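Local coordinates for protein formyltransferase PseJ (Anoxybacillus kamchatkensis G10, PDB 6EDK) that belongs to the formyl transferase family and folds around a mixed beta sheet flanked by helices, at residues Pro33-Leu38 and Thr157-Phe162; Asp40-Glu43 and Glu48-Gln51; Leu195-Asp200 and Gln207-Lys212. All blocks are in the same frame, centred on the assembly; numbering follows the deposited sequence.

Contact 1 of 3, residues Pro33-Leu38 and Thr157-Phe162; sequences PERKWL and TIEKLF. With SO4 (sulfate ion), chain C.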
# COMPACT_ATOMS: atom_id res chain seq x y z
N PRO A 33 -0.24 1.74 11.30
CA PRO A 33 -0.43 2.82 12.27
C PRO A 33 -1.90 3.11 12.53
O PRO A 33 -2.75 2.92 11.66
CB PRO A 33 0.25 4.03 11.60
CG PRO A 33 1.19 3.48 10.67
CD PRO A 33 0.68 2.13 10.21
N GLU A 34 -2.21 3.59 13.75
CA GLU A 34 -3.60 3.94 14.02
C GLU A 34 -3.97 5.16 13.18
O GLU A 34 -3.24 6.16 13.15
CB GLU A 34 -3.88 4.17 15.51
CG GLU A 34 -5.32 4.75 15.88
CD GLU A 34 -6.62 3.99 15.37
OE1 GLU A 34 -6.59 2.90 14.74
OE2 GLU A 34 -7.73 4.55 15.62
N ARG A 35 -5.08 5.07 12.48
CA ARG A 35 -5.64 6.17 11.71
C ARG A 35 -7.10 6.30 12.09
O ARG A 35 -7.93 5.58 11.56
CB ARG A 35 -5.49 5.90 10.22
CG ARG A 35 -4.07 5.72 9.79
CD ARG A 35 -4.04 5.35 8.33
NE ARG A 35 -2.86 4.54 8.01
CZ ARG A 35 -1.74 5.05 7.52
NH1 ARG A 35 -1.67 6.35 7.27
NH2 ARG A 35 -0.75 4.28 7.22
N LYS A 36 -7.39 7.23 13.00
CA LYS A 36 -8.76 7.39 13.44
C LYS A 36 -9.70 7.68 12.29
O LYS A 36 -10.82 7.16 12.25
CB LYS A 36 -8.86 8.49 14.50
CG LYS A 36 -10.26 8.62 15.11
CD LYS A 36 -10.41 9.89 15.97
CE LYS A 36 -11.88 10.19 16.29
NZ LYS A 36 -12.63 8.96 16.66
N TRP A 37 -9.26 8.51 11.32
CA TRP A 37 -10.18 8.83 10.23
C TRP A 37 -10.59 7.58 9.48
O TRP A 37 -11.72 7.49 8.97
CB TRP A 37 -9.52 9.87 9.25
CG TRP A 37 -8.34 9.29 8.46
CD1 TRP A 37 -7.03 9.40 8.78
CD2 TRP A 37 -8.41 8.59 7.25
NE1 TRP A 37 -6.27 8.72 7.87
CE2 TRP A 37 -7.10 8.22 6.91
CE3 TRP A 37 -9.45 8.14 6.46
CZ2 TRP A 37 -6.82 7.42 5.79
CZ3 TRP A 37 -9.18 7.39 5.35
CH2 TRP A 37 -7.88 7.03 5.03
N LEU A 38 -9.68 6.62 9.32
CA LEU A 38 -10.00 5.41 8.60
C LEU A 38 -10.86 4.44 9.43
O LEU A 38 -11.83 3.85 8.93
CB LEU A 38 -8.71 4.73 8.17
CG LEU A 38 -8.82 3.43 7.36
CD1 LEU A 38 -9.73 3.55 6.21
CD2 LEU A 38 -7.42 3.03 6.92
N THR A 157 -3.95 10.45 -2.60
CA THR A 157 -4.57 9.72 -3.68
C THR A 157 -4.94 8.27 -3.31
O THR A 157 -6.03 7.80 -3.65
CB THR A 157 -3.64 9.71 -4.90
OG1 THR A 157 -3.27 11.06 -5.27
CG2 THR A 157 -4.27 9.04 -6.08
N ILE A 158 -4.07 7.56 -2.61
CA ILE A 158 -4.47 6.17 -2.31
C ILE A 158 -5.62 6.12 -1.25
O ILE A 158 -6.47 5.25 -1.31
CB ILE A 158 -3.28 5.33 -1.82
CG1 ILE A 158 -3.62 3.83 -1.89
CG2 ILE A 158 -2.76 5.77 -0.43
CD1 ILE A 158 -2.41 2.93 -1.89
N GLU A 159 -5.63 7.06 -0.29
CA GLU A 159 -6.73 7.15 0.69
C GLU A 159 -8.00 7.51 -0.02
O GLU A 159 -9.03 6.90 0.22
CB GLU A 159 -6.37 8.14 1.76
CG GLU A 159 -5.08 7.72 2.54
CD GLU A 159 -4.54 8.72 3.52
OE1 GLU A 159 -5.11 9.83 3.68
OE2 GLU A 159 -3.49 8.43 4.19
N LYS A 160 -7.94 8.44 -0.98
CA LYS A 160 -9.12 8.69 -1.81
C LYS A 160 -9.56 7.47 -2.58
O LYS A 160 -10.75 7.19 -2.68
CB LYS A 160 -8.77 9.85 -2.76
CG LYS A 160 -9.92 10.34 -3.58
CD LYS A 160 -9.54 11.52 -4.53
CE LYS A 160 -10.79 11.90 -5.33
NZ LYS A 160 -10.45 12.61 -6.59
N LEU A 161 -8.64 6.78 -3.25
CA LEU A 161 -8.99 5.64 -4.08
C LEU A 161 -9.62 4.53 -3.23
O LEU A 161 -10.59 3.88 -3.64
CB LEU A 161 -7.69 5.10 -4.74
CG LEU A 161 -7.80 3.95 -5.72
CD1 LEU A 161 -8.56 4.33 -6.98
CD2 LEU A 161 -6.41 3.42 -6.12
N PHE A 162 -9.10 4.37 -2.02
CA PHE A 162 -9.66 3.34 -1.12
C PHE A 162 -11.11 3.67 -0.78
O PHE A 162 -12.02 2.83 -0.89
CB PHE A 162 -8.84 3.29 0.15
CG PHE A 162 -9.48 2.36 1.16
CD1 PHE A 162 -9.44 1.04 0.97
CD2 PHE A 162 -10.23 2.91 2.18
CE1 PHE A 162 -10.11 0.19 1.88
CE2 PHE A 162 -10.92 2.06 3.07
CZ PHE A 162 -10.83 0.74 2.86
S SO4 C . -5.46 10.33 12.58
O1 SO4 C . -5.39 9.21 13.55
O2 SO4 C . -4.97 11.54 13.24
O3 SO4 C . -4.62 10.05 11.41
O4 SO4 C . -6.86 10.57 12.14
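The indole of Trp37 meets the side chain of Glu159 obliquely, the ring and carboxylate planes 39° apart. One face of the same ring carries CB of its neighbour Leu38, 3.7 Å above the plane and displaced toward the rim, while a sulfate oxygen, O3, lies at the edge in the ring plane, 3.6 Å from Trp37 CD1. The contact joins two helices of the alpha/beta fold: the start of helix 36-43, which links adjacent parallel strands, and the middle of helix 147-169, whose Ile158 and Leu161 pack against the sheet. Trp37 CG sits between the backbone N and the carbonyl carbon (chi1 68°), and from there the benzo side of the indole reaches across to the other helix. Its CZ2 comes 3.5 Å from Glu159 CD, and CH2 rests against the CB and CG methylenes of Glu159. Deeper in, Leu38 CD1 packs 3.7 Å from Phe162 CE2, the side chains roughly at right angles. Arg35 NH1 stands 4.1 Å from Glu159 OE2, which lies well out of the guanidinium plane, so at most the opposite charges attract. Firmer partners come from Tyr72, whose OH is hydrogen-bonded to Glu159 OE2, while its carbonyl oxygen takes the bond from Arg35 NH2 and its ring makes a cation-pi contact with Arg35. The sulfate, probably from the crystallisation liquor, sits off the N-terminal end of helix 36-43, beside the N-cap residue Arg35: Lys36 N donates to O1 at 2.9 Å and 161°, and Trp37 N to O4 at 3.3 Å.

Contact 2 of 3, residues Asp40-Glu43 and Glu48-Gln51; sequences DFLE and EVTQ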
# COMPACT_ATOMS: atom_id res chain seq x y z
N ASP A 40 -12.97 5.48 11.66
CA ASP A 40 -14.30 6.08 11.63
C ASP A 40 -15.00 5.83 10.30
O ASP A 40 -16.20 5.60 10.27
CB ASP A 40 -14.23 7.60 11.86
CG ASP A 40 -13.92 7.95 13.27
OD1 ASP A 40 -14.10 7.09 14.17
OD2 ASP A 40 -13.49 9.09 13.50
N PHE A 41 -14.26 5.97 9.18
CA PHE A 41 -14.88 5.74 7.87
C PHE A 41 -15.42 4.32 7.78
O PHE A 41 -16.56 4.09 7.36
CB PHE A 41 -13.81 5.98 6.73
CG PHE A 41 -14.30 5.57 5.36
CD1 PHE A 41 -15.10 6.41 4.60
CD2 PHE A 41 -13.92 4.37 4.80
CE1 PHE A 41 -15.57 6.05 3.34
CE2 PHE A 41 -14.38 3.99 3.55
CZ PHE A 41 -15.18 4.82 2.81
N LEU A 42 -14.62 3.37 8.21
CA LEU A 42 -15.03 1.98 8.10
C LEU A 42 -16.23 1.69 9.03
O LEU A 42 -17.15 0.98 8.66
CB LEU A 42 -13.86 1.07 8.49
CG LEU A 42 -12.69 1.05 7.47
CD1 LEU A 42 -11.54 0.24 8.05
CD2 LEU A 42 -13.18 0.46 6.20
N GLU A 43 -16.21 2.30 10.20
CA GLU A 43 -17.31 2.09 11.15
C GLU A 43 -18.59 2.75 10.69
O GLU A 43 -19.66 2.30 11.07
CB GLU A 43 -16.91 2.60 12.52
CG GLU A 43 -15.92 1.69 13.22
CD GLU A 43 -15.45 2.23 14.57
OE1 GLU A 43 -15.69 3.43 14.90
OE2 GLU A 43 -14.81 1.46 15.31
N GLU A 48 -17.28 -3.43 12.66
CA GLU A 48 -16.48 -3.17 13.84
C GLU A 48 -15.02 -3.26 13.40
O GLU A 48 -14.67 -4.03 12.52
CB GLU A 48 -16.82 -4.11 15.00
CG GLU A 48 -15.97 -5.34 15.16
CD GLU A 48 -16.32 -6.12 16.46
OE1 GLU A 48 -17.50 -6.02 16.91
OE2 GLU A 48 -15.42 -6.80 17.01
N VAL A 49 -14.21 -2.43 13.99
CA VAL A 49 -12.83 -2.29 13.58
C VAL A 49 -11.90 -2.49 14.75
O VAL A 49 -12.11 -1.93 15.83
CB VAL A 49 -12.58 -0.88 12.94
CG1 VAL A 49 -11.13 -0.77 12.62
CG2 VAL A 49 -13.50 -0.69 11.74
N THR A 50 -10.83 -3.21 14.51
CA THR A 50 -9.71 -3.28 15.44
C THR A 50 -8.46 -2.97 14.67
O THR A 50 -8.42 -3.16 13.46
CB THR A 50 -9.57 -4.69 16.09
OG1 THR A 50 -9.20 -5.62 15.09
CG2 THR A 50 -10.90 -5.12 16.75
N GLN A 51 -7.43 -2.52 15.39
CA GLN A 51 -6.17 -2.11 14.79
C GLN A 51 -5.04 -2.82 15.47
O GLN A 51 -5.08 -3.06 16.68
CB GLN A 51 -5.97 -0.57 14.87
CG GLN A 51 -4.56 -0.06 14.43
CD GLN A 51 -3.50 0.03 15.56
OE1 GLN A 51 -3.84 -0.01 16.76
NE2 GLN A 51 -2.19 0.15 15.18
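With Val49 CG1 anti to the backbone N (chi1 177°), the other methyl, CG2, is set beside that nitrogen and faces the helix, where it fits between Leu42 and Glu43. Both helical residues turn CG away from their own carbonyl carbon, and Glu43 then runs on extended (chi2 177°), which carries CG past the valine methyl and the carboxylate beyond it. The resulting contacts are even: Val49 CG2 is 3.7 Å from Leu42 CB and 3.7 Å from Glu43 CG. Glu43 approaches at a slant, and its OE2 passes 4.0 Å from Val49 CB without any hydrogen bond across the pair. That oxygen is instead held by a salt bridge to Arg39 NH1, a nitrogen that also donates to the carbonyl oxygen of Val49, so the arginine ties strand and helix together beside the apolar contact. Beyond CB, Leu42 packs on Phe162 and Trp166 of helix 147-169. On the strand, Glu48 and Thr50 direct CB away from the helix and bond through their backbones to strand 27-31. The chain closes tightly here, with CA atoms of Glu43 and Glu48 only 6.0 Å apart. This is the second half of a beta-alpha-beta unit, in which helix 36-43 links strand 27-31 to its parallel neighbour 48-52, an outermost strand of the mixed sheet.

Contact 3 of 3, residues Leu195-Asp200 and Gln207-Lys212; sequences LYLLTD and QKLIGK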
# COMPACT_ATOMS: atom_id res chain seq x y z
N LEU A 195 21.65 8.38 -1.29
CA LEU A 195 21.30 9.37 -0.28
C LEU A 195 22.06 10.68 -0.44
O LEU A 195 21.59 11.72 0.01
CB LEU A 195 21.55 8.81 1.12
CG LEU A 195 20.69 7.63 1.57
CD1 LEU A 195 20.83 7.39 3.09
CD2 LEU A 195 19.21 7.79 1.23
N TYR A 196 23.23 10.66 -1.08
CA TYR A 196 24.00 11.88 -1.26
C TYR A 196 23.27 12.85 -2.18
O TYR A 196 23.61 14.04 -2.20
CB TYR A 196 25.39 11.55 -1.83
CG TYR A 196 25.39 11.26 -3.31
CD1 TYR A 196 25.21 9.98 -3.79
CD2 TYR A 196 25.54 12.30 -4.24
CE1 TYR A 196 25.16 9.72 -5.16
CE2 TYR A 196 25.51 12.06 -5.60
CZ TYR A 196 25.32 10.77 -6.06
OH TYR A 196 25.27 10.53 -7.41
N LEU A 197 22.30 12.35 -2.96
CA LEU A 197 21.49 13.24 -3.79
C LEU A 197 20.46 13.99 -2.97
O LEU A 197 20.10 15.11 -3.35
CB LEU A 197 20.79 12.41 -4.87
CG LEU A 197 21.70 11.81 -5.94
CD1 LEU A 197 20.95 10.75 -6.71
CD2 LEU A 197 22.19 12.88 -6.89
N LEU A 198 20.04 13.42 -1.83
CA LEU A 198 18.98 14.01 -1.02
C LEU A 198 19.55 15.05 -0.04
O LEU A 198 19.41 14.94 1.17
CB LEU A 198 18.23 12.91 -0.28
CG LEU A 198 17.76 11.73 -1.12
CD1 LEU A 198 16.75 10.95 -0.33
CD2 LEU A 198 17.19 12.27 -2.43
N THR A 199 20.10 16.11 -0.61
CA THR A 199 20.73 17.15 0.18
C THR A 199 19.75 17.92 1.04
O THR A 199 20.16 18.48 2.05
CB THR A 199 21.48 18.13 -0.73
OG1 THR A 199 20.63 18.50 -1.81
CG2 THR A 199 22.75 17.49 -1.25
N ASP A 200 18.46 17.94 0.67
CA ASP A 200 17.45 18.62 1.49
C ASP A 200 16.42 17.65 2.04
O ASP A 200 15.33 18.07 2.40
CB ASP A 200 16.78 19.75 0.71
CG ASP A 200 17.75 20.86 0.37
OD1 ASP A 200 18.37 21.39 1.31
OD2 ASP A 200 17.92 21.20 -0.82
N GLN A 207 13.44 16.87 -9.52
CA GLN A 207 14.17 17.07 -10.78
C GLN A 207 15.62 16.60 -10.65
O GLN A 207 16.15 15.96 -11.56
CB GLN A 207 14.10 18.55 -11.18
CG GLN A 207 14.18 18.85 -12.68
CD GLN A 207 13.18 18.04 -13.52
OE1 GLN A 207 11.95 18.09 -13.31
NE2 GLN A 207 13.71 17.29 -14.49
N LYS A 208 16.24 16.82 -9.48
CA LYS A 208 17.61 16.39 -9.22
C LYS A 208 17.78 14.88 -9.20
O LYS A 208 18.93 14.40 -9.28
CB LYS A 208 18.07 16.92 -7.84
CG LYS A 208 18.03 18.43 -7.74
CD LYS A 208 18.67 18.92 -6.44
CE LYS A 208 18.73 20.45 -6.44
NZ LYS A 208 18.95 21.03 -5.08
N LEU A 209 16.68 14.12 -9.10
CA LEU A 209 16.73 12.70 -8.86
C LEU A 209 16.40 11.88 -10.09
O LEU A 209 16.73 10.68 -10.13
CB LEU A 209 15.74 12.34 -7.74
CG LEU A 209 15.84 13.18 -6.48
CD1 LEU A 209 14.91 12.66 -5.36
CD2 LEU A 209 17.27 13.16 -5.97
N ILE A 210 15.77 12.48 -11.09
CA ILE A 210 15.16 11.70 -12.16
C ILE A 210 16.24 11.01 -12.95
O ILE A 210 17.17 11.67 -13.45
CB ILE A 210 14.30 12.58 -13.07
CG1 ILE A 210 13.05 13.04 -12.30
CG2 ILE A 210 13.94 11.80 -14.35
CD1 ILE A 210 12.30 14.10 -12.97
N GLY A 211 16.14 9.69 -13.04
CA GLY A 211 17.03 8.86 -13.81
C GLY A 211 18.36 8.56 -13.17
O GLY A 211 19.18 7.89 -13.80
N LYS A 212 18.62 9.07 -11.97
CA LYS A 212 19.97 8.98 -11.41
C LYS A 212 20.39 7.56 -11.14
O LYS A 212 21.58 7.30 -11.00
CB LYS A 212 20.07 9.80 -10.14
CG LYS A 212 20.20 11.27 -10.40
CD LYS A 212 21.63 11.59 -10.91
CE LYS A 212 21.89 13.09 -10.93
NZ LYS A 212 21.00 13.85 -11.86
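Leu197 reaches toward Leu209 and Lys212 and makes a different contact at almost every carbon. Its CB touches Leu209 CD2 at 3.8 Å. The next atom, CG, lies 3.7 Å above one face of the adjoining Tyr196 ring, toward the rim. At the tip the two methyls divide: CD1 presses on Lys212 CB at 3.7 Å and on the following methylene, CG, while CD2 turns toward Lys212 CE, 4.1 Å away. Lys212 can meet both because its chain is bent at chi2 (-74°) and again near the end, which brings CB, CG and CE obliquely across the leucine methyls and returns NZ to the carbonyl oxygen of Lys208, a weak hydrogen bond of 3.4 Å. Both segments of this contact belong to the loop region after strand 185-186, and each contains a turn. Leu198 is the centre of an inverse gamma turn, and residues Leu209 to Lys212 form a type II beta turn with Gly211 at its third position, where phi is 79°. Although CB of Leu198 points away from the other segment, its CD2 comes back to lie 3.7 Å from Leu209 CD2 and equally near CD1, the two side chains crossing at about a right angle. Leu209 is buried, packing on Leu197 and Leu198 and also on Leu108 of helix 106-112 and Leu147 of helix 147-169. Farther out the contact is at the surface, and Lys208 NZ stands 4.4 Å from Asp200 OD2, opposite charges near each other but beyond salt-bridge distance.

Contacts 1 and 2 share helix 36-43 and are continuous with each other: their centres lie 11 Å apart, and contact 2 is nested within the chain loop that contact 1 closes. Phe162 joins them, its CE2 being 4.0 Å from Phe41 CE2 and its CZ 4.1 Å from Leu42 CD2. Contact 3 comes later in the chain and stands apart, its centre 29 Å from that of contact 1 and 39 Å from that of contact 2, which is on the opposite side of the molecule; helix 147-169 nevertheless supplies one side of contact 1 and packs on residues of the other two. The Arg35 side chain of contact 1 is about 9 Å from the bound N-{4-[{[(6S)-2-amino-4-oxo-3,4,5,6,7,8-hexahydropteridin-6-yl]methyl}(formyl)amino]benzoyl}-L-glutamic acid, near but not touching.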